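Local coordinates for oxalate--CoA ligase (Arabidopsis thaliana, PDB 5IE2), which belongs to the ANL superfamily of AMP-binding enzymes and holds ATP in a pocket lined by residues from widely separated parts of the chain, at residues Leu99-Ser104 / Phe167-Gly172; Thr262-Ile267 / Ile285-Ala290. All coordinates share one frame; numbering follows the deposited sequence.

In the fold
Contact 1 and contact 2 approach the bound ATP from opposite ends of the nucleotide. In contact 1 (99-104 with 167-172), Thr170, Ser171 and Gly172 grip the phosphates; in contact 2 (262-267 with 285-290), Ser289 and Ala290 lie against the adenine. Their centres are 26 Å apart and their nearest atoms about 8 Å apart, so they do not touch, and ATP is what they share. They also belong to separate parts of the N-terminal region: strand 164-169 pairs with 179-183 in a hairpin, whereas strand 284-287 sits inside a five-stranded mixed sheet. In each, a strand meets a helix that precedes it in the chain and then runs on into a ligand-binding turn.

Contact 1: residues Leu99-Ser104 / Phe167-Gly172; sequences LSDSDS and FLHTSG. With ATP (adenosine-5'-triphosphate), chain C.
Asp101 reaches from the last turn of helix 92-101 to the imidazole of His169. From CB the chain runs to CG, set anti to the backbone N (chi1 -171°), which aims the carboxylate out at the strand; CG stays 4.0 Å from His169 NE2. At the tip, OD2 lies in the ring plane at its edge, 2.9 Å from NE2 and almost as near to CE1 of the same ring, while the carboxylate plane is turned 44° from the imidazole. OD2 also lies near the plane of the Phe167 ring, at its edge, 4.2 Å from CZ. One residue on, Ser102 sets its CB 3.7 Å from Phe167 CE2, and its OG receives a hydrogen bond from Ser104 OG at 2.7 Å. A Schellman motif ends the helix here, Asp103 taking positive phi. Lys375 ties this end down, hydrogen-bonded to Asp101 O, salt-bridged to Asp103 and in cation-pi contact with Phe167. Strand 164-169 leads directly into the phosphate-binding loop of the ANL fold. There Thr170 OG1 and Gly172 N both hydrogen-bond ATP O2G, the latter at 2.6 Å. Ser171 OG bonds ATP O2A at 2.9 Å.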
ATOM      1  N   LEU A  99      17.029   0.767 -11.444  1.00 21.67           N
ATOM      2  CA  LEU A  99      17.949  -0.363 -11.424  1.00 23.08           C
ATOM      3  C   LEU A  99      19.312   0.078 -10.910  1.00 26.54           C
ATOM      4  O   LEU A  99      19.900  -0.620 -10.088  1.00 27.53           O
ATOM      5  CB  LEU A  99      18.083  -1.002 -12.803  1.00 22.22           C
ATOM      6  CG  LEU A  99      16.891  -1.817 -13.304  1.00 23.11           C
ATOM      7  CD1 LEU A  99      17.121  -2.132 -14.773  1.00 26.22           C
ATOM      8  CD2 LEU A  99      16.762  -3.165 -12.518  1.00 21.87           C
ATOM      9  N   SER A 100      19.813   1.223 -11.385  1.00 24.01           N
ATOM     10  CA  SER A 100      21.103   1.726 -10.926  0.58 25.96           C
ATOM     11  C   SER A 100      21.061   2.117  -9.441  1.00 26.67           C
ATOM     12  O   SER A 100      21.929   1.725  -8.653  1.00 28.77           O
ATOM     13  CB  SER A 100      21.528   2.934 -11.771  0.58 26.54           C
ATOM     14  OG  SER A 100      22.709   3.491 -11.253  0.58 27.06           O
ATOM     15  N   ASP A 101      20.045   2.877  -9.066  1.00 26.65           N
ATOM     16  CA  ASP A 101      19.925   3.382  -7.704  1.00 28.92           C
ATOM     17  C   ASP A 101      19.767   2.305  -6.626  1.00 28.42           C
ATOM     18  O   ASP A 101      20.227   2.492  -5.501  1.00 28.88           O
ATOM     19  CB  ASP A 101      18.727   4.327  -7.628  1.00 32.31           C
ATOM     20  CG  ASP A 101      18.650   5.060  -6.312  1.00 37.13           C
ATOM     21  OD1 ASP A 101      19.499   5.939  -6.062  1.00 37.98           O
ATOM     22  OD2 ASP A 101      17.742   4.746  -5.517  1.00 40.12           O
ATOM     23  N   SER A 102      19.116   1.191  -6.966  1.00 25.05           N
ATOM     24  CA  SER A 102      18.902   0.079  -6.051  1.00 24.68           C
ATOM     25  C   SER A 102      20.129  -0.863  -5.997  1.00 26.56           C
ATOM     26  O   SER A 102      20.158  -1.792  -5.182  1.00 26.53           O
ATOM     27  CB  SER A 102      17.665  -0.714  -6.507  1.00 23.78           C
ATOM     28  OG  SER A 102      17.913  -1.273  -7.803  1.00 22.13           O
ATOM     29  N   ASP A 103      21.115  -0.630  -6.875  1.00 25.73           N
ATOM     30  CA  ASP A 103      22.254  -1.551  -7.068  1.00 30.57           C
ATOM     31  C   ASP A 103      21.853  -2.982  -7.467  1.00 26.36           C
ATOM     32  O   ASP A 103      22.514  -3.978  -7.091  1.00 22.87           O
ATOM     33  CB  ASP A 103      23.125  -1.589  -5.817  1.00 35.20           C
ATOM     34  CG  ASP A 103      23.835  -0.272  -5.592  1.00 43.42           C
ATOM     35  OD1 ASP A 103      24.554   0.149  -6.530  1.00 49.40           O
ATOM     36  OD2 ASP A 103      23.671   0.342  -4.501  1.00 45.73           O
ATOM     37  N   SER A 104      20.779  -3.078  -8.242  1.00 23.78           N
ATOM     38  CA  SER A 104      20.324  -4.366  -8.728  1.00 22.74           C
ATOM     39  C   SER A 104      21.416  -5.133  -9.487  1.00 24.78           C
ATOM     40  O   SER A 104      22.111  -4.557 -10.321  1.00 26.12           O
ATOM     41  CB  SER A 104      19.082  -4.166  -9.637  1.00 21.35           C
ATOM     42  OG  SER A 104      17.974  -3.808  -8.818  1.00 23.09           O
ATOM     43  N   PHE A 167      13.413  -3.471  -0.935  1.00 15.10           N
ATOM     44  CA  PHE A 167      13.893  -2.121  -1.173  1.00 18.27           C
ATOM     45  C   PHE A 167      12.844  -1.478  -2.066  1.00 20.20           C
ATOM     46  O   PHE A 167      12.531  -2.058  -3.101  1.00 17.94           O
ATOM     47  CB  PHE A 167      15.256  -2.107  -1.868  1.00 19.90           C
ATOM     48  CG  PHE A 167      15.769  -0.709  -2.144  1.00 23.01           C
ATOM     49  CD1 PHE A 167      16.362   0.028  -1.138  1.00 25.94           C
ATOM     50  CD2 PHE A 167      15.645  -0.138  -3.404  1.00 23.63           C
ATOM     51  CE1 PHE A 167      16.831   1.335  -1.385  1.00 25.03           C
ATOM     52  CE2 PHE A 167      16.130   1.179  -3.670  1.00 23.92           C
ATOM     53  CZ  PHE A 167      16.724   1.884  -2.682  1.00 24.77           C
ATOM     54  N   LEU A 168      12.326  -0.320  -1.638  1.00 21.67           N
ATOM     55  CA  LEU A 168      11.231   0.429  -2.301  1.00 23.67           C
ATOM     56  C   LEU A 168      11.587   1.902  -2.310  1.00 26.47           C
ATOM     57  O   LEU A 168      12.459   2.340  -1.558  1.00 26.99           O
ATOM     58  CB  LEU A 168       9.889   0.261  -1.555  1.00 25.23           C
ATOM     59  CG  LEU A 168       9.355  -1.147  -1.574  1.00 26.94           C
ATOM     60  CD1 LEU A 168       8.179  -1.280  -0.649  1.00 26.70           C
ATOM     61  CD2 LEU A 168       8.975  -1.465  -3.007  1.00 29.39           C
ATOM     62  N   HIS A 169      10.911   2.661  -3.167  1.00 27.28           N
ATOM     63  CA  HIS A 169      10.961   4.114  -3.102  1.00 32.50           C
ATOM     64  C   HIS A 169       9.603   4.605  -2.650  1.00 35.05           C
ATOM     65  O   HIS A 169       8.596   3.924  -2.824  1.00 33.37           O
ATOM     66  CB  HIS A 169      11.321   4.732  -4.448  1.00 33.88           C
ATOM     67  CG  HIS A 169      12.790   4.793  -4.695  1.00 35.24           C
ATOM     68  ND1 HIS A 169      13.511   3.728  -5.200  1.00 35.39           N
ATOM     69  CD2 HIS A 169      13.694   5.778  -4.448  1.00 37.48           C
ATOM     70  CE1 HIS A 169      14.791   4.070  -5.286  1.00 37.50           C
ATOM     71  NE2 HIS A 169      14.927   5.310  -4.842  1.00 38.54           N
ATOM     72  N   THR A 170       9.575   5.766  -2.017  1.00 40.79           N
ATOM     73  CA  THR A 170       8.296   6.375  -1.643  1.00 44.14           C
ATOM     74  C   THR A 170       7.527   6.905  -2.875  1.00 49.63           C
ATOM     75  O   THR A 170       8.124   7.084  -3.935  1.00 54.40           O
ATOM     76  CB  THR A 170       8.507   7.481  -0.652  1.00 44.04           C
ATOM     77  OG1 THR A 170       9.490   8.393  -1.165  1.00 41.67           O
ATOM     78  CG2 THR A 170       8.984   6.871   0.685  1.00 43.71           C
ATOM     79  N   SER A 171       6.205   7.088  -2.749  1.00 49.99           N
ATOM     80  CA  SER A 171       5.335   7.432  -3.888  1.00 50.04           C
ATOM     81  C   SER A 171       5.609   8.800  -4.579  1.00 46.09           C
ATOM     82  O   SER A 171       5.060   9.048  -5.650  1.00 48.31           O
ATOM     83  CB  SER A 171       3.865   7.389  -3.439  1.00 50.42           C
ATOM     84  OG  SER A 171       3.451   6.057  -3.139  1.00 48.61           O
ATOM     85  N   GLY A 172       6.432   9.677  -3.997  1.00 43.83           N
ATOM     86  CA  GLY A 172       6.787  10.930  -4.659  1.00 46.23           C
ATOM     87  C   GLY A 172       5.760  12.063  -4.477  1.00 50.04           C
ATOM     88  O   GLY A 172       5.742  13.083  -5.206  1.00 51.41           O
TER
HETATM   89  PG  ATP C 601       6.488  10.568  -0.553  0.84 33.82           P
HETATM   90  O1G ATP C 601       6.059  12.013  -0.300  0.78 36.87           O
HETATM   91  O2G ATP C 601       7.438  10.426  -1.690  0.82 33.98           O
HETATM   92  O3G ATP C 601       7.018   9.916   0.722  0.91 32.63           O
HETATM   93  PB  ATP C 601       4.010   9.202   0.019  0.82 25.58           P
HETATM   94  O1B ATP C 601       2.658   9.206  -0.661  1.00 24.38           O
HETATM   95  O2B ATP C 601       4.216   9.899   1.316  0.74 24.29           O
HETATM   96  O3B ATP C 601       5.179   9.708  -1.015  1.00 32.72           O
HETATM   97  PA  ATP C 601       3.622   6.397   0.859  1.00 23.36           P
HETATM   98  O1A ATP C 601       4.585   5.775   1.862  1.00 23.00           O
HETATM   99  O2A ATP C 601       3.093   5.580  -0.255  1.00 23.78           O
HETATM  100  O3A ATP C 601       4.409   7.623   0.166  1.00 30.58           O
HETATM  101  O5' ATP C 601       2.447   7.125   1.668  1.00 19.43           O
HETATM  102  C5' ATP C 601       2.412   7.259   3.110  1.00 18.85           C
HETATM  103  C4' ATP C 601       1.598   8.531   3.403  1.00 19.89           C
HETATM  104  O4' ATP C 601       0.223   8.301   3.041  1.00 19.06           O
HETATM  105  C3' ATP C 601       1.491   8.821   4.868  1.00 19.46           C
HETATM  106  O3' ATP C 601       2.662   9.504   5.310  1.00 20.78           O
HETATM  107  C2' ATP C 601       0.252   9.687   4.955  1.00 20.24           C
HETATM  108  O2' ATP C 601       0.564  11.003   4.470  1.00 22.70           O
HETATM  109  C1' ATP C 601      -0.611   9.057   3.900  1.00 17.88           C
HETATM  110  N9  ATP C 601      -1.619   8.129   4.467  1.00 16.30           N
HETATM  111  C8  ATP C 601      -1.535   6.802   4.628  1.00 16.32           C
HETATM  112  N7  ATP C 601      -2.706   6.337   5.163  1.00 15.32           N
HETATM  113  C5  ATP C 601      -3.536   7.422   5.309  1.00 16.70           C
HETATM  114  C6  ATP C 601      -4.919   7.634   5.794  1.00 17.63           C
HETATM  115  N6  ATP C 601      -5.681   6.560   6.187  1.00 16.26           N
HETATM  116  N1  ATP C 601      -5.385   8.904   5.765  1.00 19.81           N
HETATM  117  C2  ATP C 601      -4.639   9.945   5.328  1.00 21.74           C
HETATM  118  N3  ATP C 601      -3.363   9.828   4.877  1.00 19.96           N
HETATM  119  C4  ATP C 601      -2.806   8.584   4.852  1.00 16.67           C

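Contact 2: residues Thr262-Ile267 / Ile285-Ala290. With ATP (adenosine-5'-triphosphate), chain C; ACY (acetic acid), chain E.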
ATOM      1  N   THR A 262      -9.643   5.421  -3.688  1.00 19.67           N
ATOM      2  CA  THR A 262     -10.070   5.556  -5.092  1.00 19.52           C
ATOM      3  C   THR A 262     -10.575   4.201  -5.661  1.00 20.50           C
ATOM      4  O   THR A 262     -11.522   4.152  -6.480  1.00 19.45           O
ATOM      5  CB  THR A 262      -8.968   6.113  -5.977  1.00 19.99           C
ATOM      6  OG1 THR A 262      -7.803   5.285  -5.867  1.00 22.37           O
ATOM      7  CG2 THR A 262      -8.622   7.578  -5.537  1.00 22.83           C
ATOM      8  N   ILE A 263      -9.973   3.103  -5.195  1.00 17.74           N
ATOM      9  CA  ILE A 263     -10.452   1.795  -5.634  1.00 21.66           C
ATOM     10  C   ILE A 263     -11.804   1.456  -4.990  1.00 21.29           C
ATOM     11  O   ILE A 263     -12.724   0.956  -5.685  1.00 21.04           O
ATOM     12  CB  ILE A 263      -9.391   0.692  -5.333  1.00 17.31           C
ATOM     13  CG1 ILE A 263      -8.155   0.878  -6.210  1.00 22.25           C
ATOM     14  CG2 ILE A 263      -9.988  -0.718  -5.509  1.00 16.78           C
ATOM     15  CD1 ILE A 263      -8.431   0.717  -7.737  1.00 34.06           C
ATOM     16  N   HIS A 264     -11.965   1.734  -3.692  1.00 17.98           N
ATOM     17  CA  HIS A 264     -13.279   1.563  -3.071  1.00 17.15           C
ATOM     18  C   HIS A 264     -14.364   2.365  -3.847  1.00 20.58           C
ATOM     19  O   HIS A 264     -15.483   1.891  -4.026  1.00 19.84           O
ATOM     20  CB  HIS A 264     -13.285   2.029  -1.606  1.00 18.61           C
ATOM     21  CG  HIS A 264     -12.533   1.118  -0.691  1.00 17.72           C
ATOM     22  ND1 HIS A 264     -12.810  -0.230  -0.604  1.00 17.31           N
ATOM     23  CD2 HIS A 264     -11.502   1.351   0.159  1.00 17.23           C
ATOM     24  CE1 HIS A 264     -12.007  -0.780   0.297  1.00 17.47           C
ATOM     25  NE2 HIS A 264     -11.207   0.158   0.778  1.00 16.69           N
ATOM     26  N   GLN A 265     -14.027   3.576  -4.291  1.00 18.59           N
ATOM     27  CA  GLN A 265     -15.012   4.385  -5.064  1.00 21.34           C
ATOM     28  C   GLN A 265     -15.371   3.711  -6.386  1.00 22.34           C
ATOM     29  O   GLN A 265     -16.560   3.731  -6.792  1.00 22.80           O
ATOM     30  CB  GLN A 265     -14.482   5.792  -5.324  1.00 21.62           C
ATOM     31  CG  GLN A 265     -14.516   6.672  -4.046  1.00 26.66           C
ATOM     32  CD  GLN A 265     -13.705   7.942  -4.206  1.00 28.73           C
ATOM     33  OE1 GLN A 265     -12.463   7.895  -4.299  1.00 30.24           O
ATOM     34  NE2 GLN A 265     -14.401   9.109  -4.253  1.00 25.93           N
ATOM     35  N   ILE A 266     -14.380   3.151  -7.062  1.00 22.01           N
ATOM     36  CA  ILE A 266     -14.700   2.395  -8.301  1.00 22.41           C
ATOM     37  C   ILE A 266     -15.616   1.177  -8.045  1.00 22.61           C
ATOM     38  O   ILE A 266     -16.558   0.901  -8.831  1.00 20.26           O
ATOM     39  CB  ILE A 266     -13.390   1.943  -9.005  1.00 19.35           C
ATOM     40  CG1 ILE A 266     -12.664   3.195  -9.478  1.00 21.70           C
ATOM     41  CG2 ILE A 266     -13.675   0.951 -10.162  1.00 25.69           C
ATOM     42  CD1 ILE A 266     -11.287   2.984 -10.027  1.00 23.51           C
ATOM     43  N   ILE A 267     -15.355   0.456  -6.949  1.00 20.32           N
ATOM     44  CA  ILE A 267     -16.172  -0.703  -6.547  1.00 18.93           C
ATOM     45  C   ILE A 267     -17.590  -0.252  -6.215  1.00 20.59           C
ATOM     46  O   ILE A 267     -18.578  -0.921  -6.561  1.00 20.98           O
ATOM     47  CB  ILE A 267     -15.531  -1.394  -5.345  1.00 17.57           C
ATOM     48  CG1 ILE A 267     -14.219  -2.074  -5.800  1.00 16.83           C
ATOM     49  CG2 ILE A 267     -16.501  -2.393  -4.652  1.00 16.33           C
ATOM     50  CD1 ILE A 267     -13.318  -2.560  -4.567  1.00 15.34           C
ATOM     51  N   ILE A 285     -13.949  -4.830   5.754  1.00 14.85           N
ATOM     52  CA  ILE A 285     -13.389  -4.241   4.552  1.00 14.96           C
ATOM     53  C   ILE A 285     -12.382  -3.226   5.067  1.00 16.60           C
ATOM     54  O   ILE A 285     -12.701  -2.508   5.987  1.00 14.91           O
ATOM     55  CB  ILE A 285     -14.474  -3.557   3.682  1.00 16.85           C
ATOM     56  CG1 ILE A 285     -15.338  -4.649   2.998  1.00 17.94           C
ATOM     57  CG2 ILE A 285     -13.811  -2.619   2.590  1.00 16.12           C
ATOM     58  CD1 ILE A 285     -16.640  -4.016   2.348  1.00 18.96           C
ATOM     59  N   ARG A 286     -11.181  -3.213   4.496  1.00 13.17           N
ATOM     60  CA  ARG A 286     -10.160  -2.307   4.988  1.00 14.98           C
ATOM     61  C   ARG A 286      -9.836  -1.195   3.983  1.00 13.86           C
ATOM     62  O   ARG A 286      -9.874  -1.420   2.756  1.00 15.10           O
ATOM     63  CB  ARG A 286      -8.906  -3.138   5.333  1.00 12.45           C
ATOM     64  CG  ARG A 286      -7.731  -2.283   5.900  1.00 14.17           C
ATOM     65  CD  ARG A 286      -6.572  -3.253   6.167  1.00 16.03           C
ATOM     66  NE  ARG A 286      -5.418  -2.560   6.763  1.00 17.72           N
ATOM     67  CZ  ARG A 286      -4.311  -2.193   6.111  1.00 18.28           C
ATOM     68  NH1 ARG A 286      -4.155  -2.382   4.786  1.00 16.26           N
ATOM     69  NH2 ARG A 286      -3.330  -1.612   6.805  1.00 17.01           N
ATOM     70  N   SER A 287      -9.516   0.013   4.509  1.00 14.63           N
ATOM     71  CA  SER A 287      -9.067   1.101   3.661  1.00 14.98           C
ATOM     72  C   SER A 287      -7.773   1.678   4.232  1.00 15.95           C
ATOM     73  O   SER A 287      -7.642   1.714   5.424  1.00 15.95           O
ATOM     74  CB  SER A 287     -10.166   2.192   3.582  1.00 18.23           C
ATOM     75  OG  SER A 287      -9.788   3.276   2.713  1.00 16.40           O
ATOM     76  N   CYS A 288      -6.818   2.055   3.389  1.00 13.78           N
ATOM     77  CA  CYS A 288      -5.542   2.616   3.881  1.00 14.21           C
ATOM     78  C   CYS A 288      -4.939   3.462   2.773  1.00 18.07           C
ATOM     79  O   CYS A 288      -5.458   3.428   1.634  1.00 19.24           O
ATOM     80  CB  CYS A 288      -4.598   1.461   4.342  1.00 14.06           C
ATOM     81  SG  CYS A 288      -3.168   2.028   5.256  1.00 18.41           S
ATOM     82  N   SER A 289      -3.895   4.235   3.104  1.00 16.77           N
ATOM     83  CA  SER A 289      -2.955   4.930   2.174  1.00 17.58           C
ATOM     84  C   SER A 289      -3.349   6.366   1.835  1.00 22.36           C
ATOM     85  O   SER A 289      -2.482   7.134   1.422  1.00 21.33           O
ATOM     86  CB  SER A 289      -2.734   4.201   0.827  1.00 18.51           C
ATOM     87  OG  SER A 289      -2.333   2.832   1.029  1.00 19.08           O
ATOM     88  N   ALA A 290      -4.637   6.704   1.966  1.00 20.11           N
ATOM     89  CA  ALA A 290      -5.109   8.075   1.750  1.00 19.22           C
ATOM     90  C   ALA A 290      -6.375   8.192   2.563  1.00 20.05           C
ATOM     91  O   ALA A 290      -6.988   7.143   2.825  1.00 21.13           O
ATOM     92  CB  ALA A 290      -5.400   8.334   0.234  1.00 18.10           C
TER
HETATM   93  PG  ATP C 601       6.488  10.568  -0.553  0.84 33.82           P
HETATM   94  O1G ATP C 601       6.059  12.013  -0.300  0.78 36.87           O
HETATM   95  O2G ATP C 601       7.438  10.426  -1.690  0.82 33.98           O
HETATM   96  O3G ATP C 601       7.018   9.916   0.722  0.91 32.63           O
HETATM   97  PB  ATP C 601       4.010   9.202   0.019  0.82 25.58           P
HETATM   98  O1B ATP C 601       2.658   9.206  -0.661  1.00 24.38           O
HETATM   99  O2B ATP C 601       4.216   9.899   1.316  0.74 24.29           O
HETATM  100  O3B ATP C 601       5.179   9.708  -1.015  1.00 32.72           O
HETATM  101  PA  ATP C 601       3.622   6.397   0.859  1.00 23.36           P
HETATM  102  O1A ATP C 601       4.585   5.775   1.862  1.00 23.00           O
HETATM  103  O2A ATP C 601       3.093   5.580  -0.255  1.00 23.78           O
HETATM  104  O3A ATP C 601       4.409   7.623   0.166  1.00 30.58           O
HETATM  105  O5' ATP C 601       2.447   7.125   1.668  1.00 19.43           O
HETATM  106  C5' ATP C 601       2.412   7.259   3.110  1.00 18.85           C
HETATM  107  C4' ATP C 601       1.598   8.531   3.403  1.00 19.89           C
HETATM  108  O4' ATP C 601       0.223   8.301   3.041  1.00 19.06           O
HETATM  109  C3' ATP C 601       1.491   8.821   4.868  1.00 19.46           C
HETATM  110  O3' ATP C 601       2.662   9.504   5.310  1.00 20.78           O
HETATM  111  C2' ATP C 601       0.252   9.687   4.955  1.00 20.24           C
HETATM  112  O2' ATP C 601       0.564  11.003   4.470  1.00 22.70           O
HETATM  113  C1' ATP C 601      -0.611   9.057   3.900  1.00 17.88           C
HETATM  114  N9  ATP C 601      -1.619   8.129   4.467  1.00 16.30           N
HETATM  115  C8  ATP C 601      -1.535   6.802   4.628  1.00 16.32           C
HETATM  116  N7  ATP C 601      -2.706   6.337   5.163  1.00 15.32           N
HETATM  117  C5  ATP C 601      -3.536   7.422   5.309  1.00 16.70           C
HETATM  118  C6  ATP C 601      -4.919   7.634   5.794  1.00 17.63           C
HETATM  119  N6  ATP C 601      -5.681   6.560   6.187  1.00 16.26           N
HETATM  120  N1  ATP C 601      -5.385   8.904   5.765  1.00 19.81           N
HETATM  121  C2  ATP C 601      -4.639   9.945   5.328  1.00 21.74           C
HETATM  122  N3  ATP C 601      -3.363   9.828   4.877  1.00 19.96           N
HETATM  123  C4  ATP C 601      -2.806   8.584   4.852  1.00 16.67           C
HETATM  124  C   ACY E 603       0.653   2.619   2.660  1.00 23.69           C
HETATM  125  O   ACY E 603      -0.562   2.209   2.570  1.00 24.14           O
HETATM  126  OXT ACY E 603       1.573   1.995   3.268  1.00 22.33           O
HETATM  127  CH3 ACY E 603       1.003   3.951   2.052  1.00 20.30           C
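His264 turns its CG anti to its own carbonyl carbon (chi1 -72°), and Ile285 sets CG2 anti to its backbone N; the two rotamers bring the imidazole from the helix up beside the strand's methyl branch, with Ile285 CG2 3.4 Å from His264 CE1. The ring then points NE2 at the strand backbone and donates to Arg286 O at 2.9 Å. The oxygen lies in the ring plane, but the bond is bent, with 139° at the hydrogen, and NE2 stands 37° out of the carbonyl plane. Ser287 completes the fit, its CB 3.6 Å from NE2 and its OG alongside CD2. This is helix-on-sheet packing within the beta-alpha-beta unit 256-259, 261-273, 284-287, whose two strands run parallel and adjacent. Tyr257, from the first of them, hydrogen-bonds His264 ND1, so both ring nitrogens are engaged and the ring's rotation is fixed in the buried interior. Arg286 starts away from the helix; its NE hydrogen-bonds Tyr198 OH and its NH1 both Thr258 OG1 and His319 NE2, with Cys288 CB against one guanidinium face, offset toward the rim. Past the strand, the chain turns to the nucleotide: Ser289 N comes 3.2 Å from ATP N7, and Ala290 C lies 3.4 Å from ATP N1.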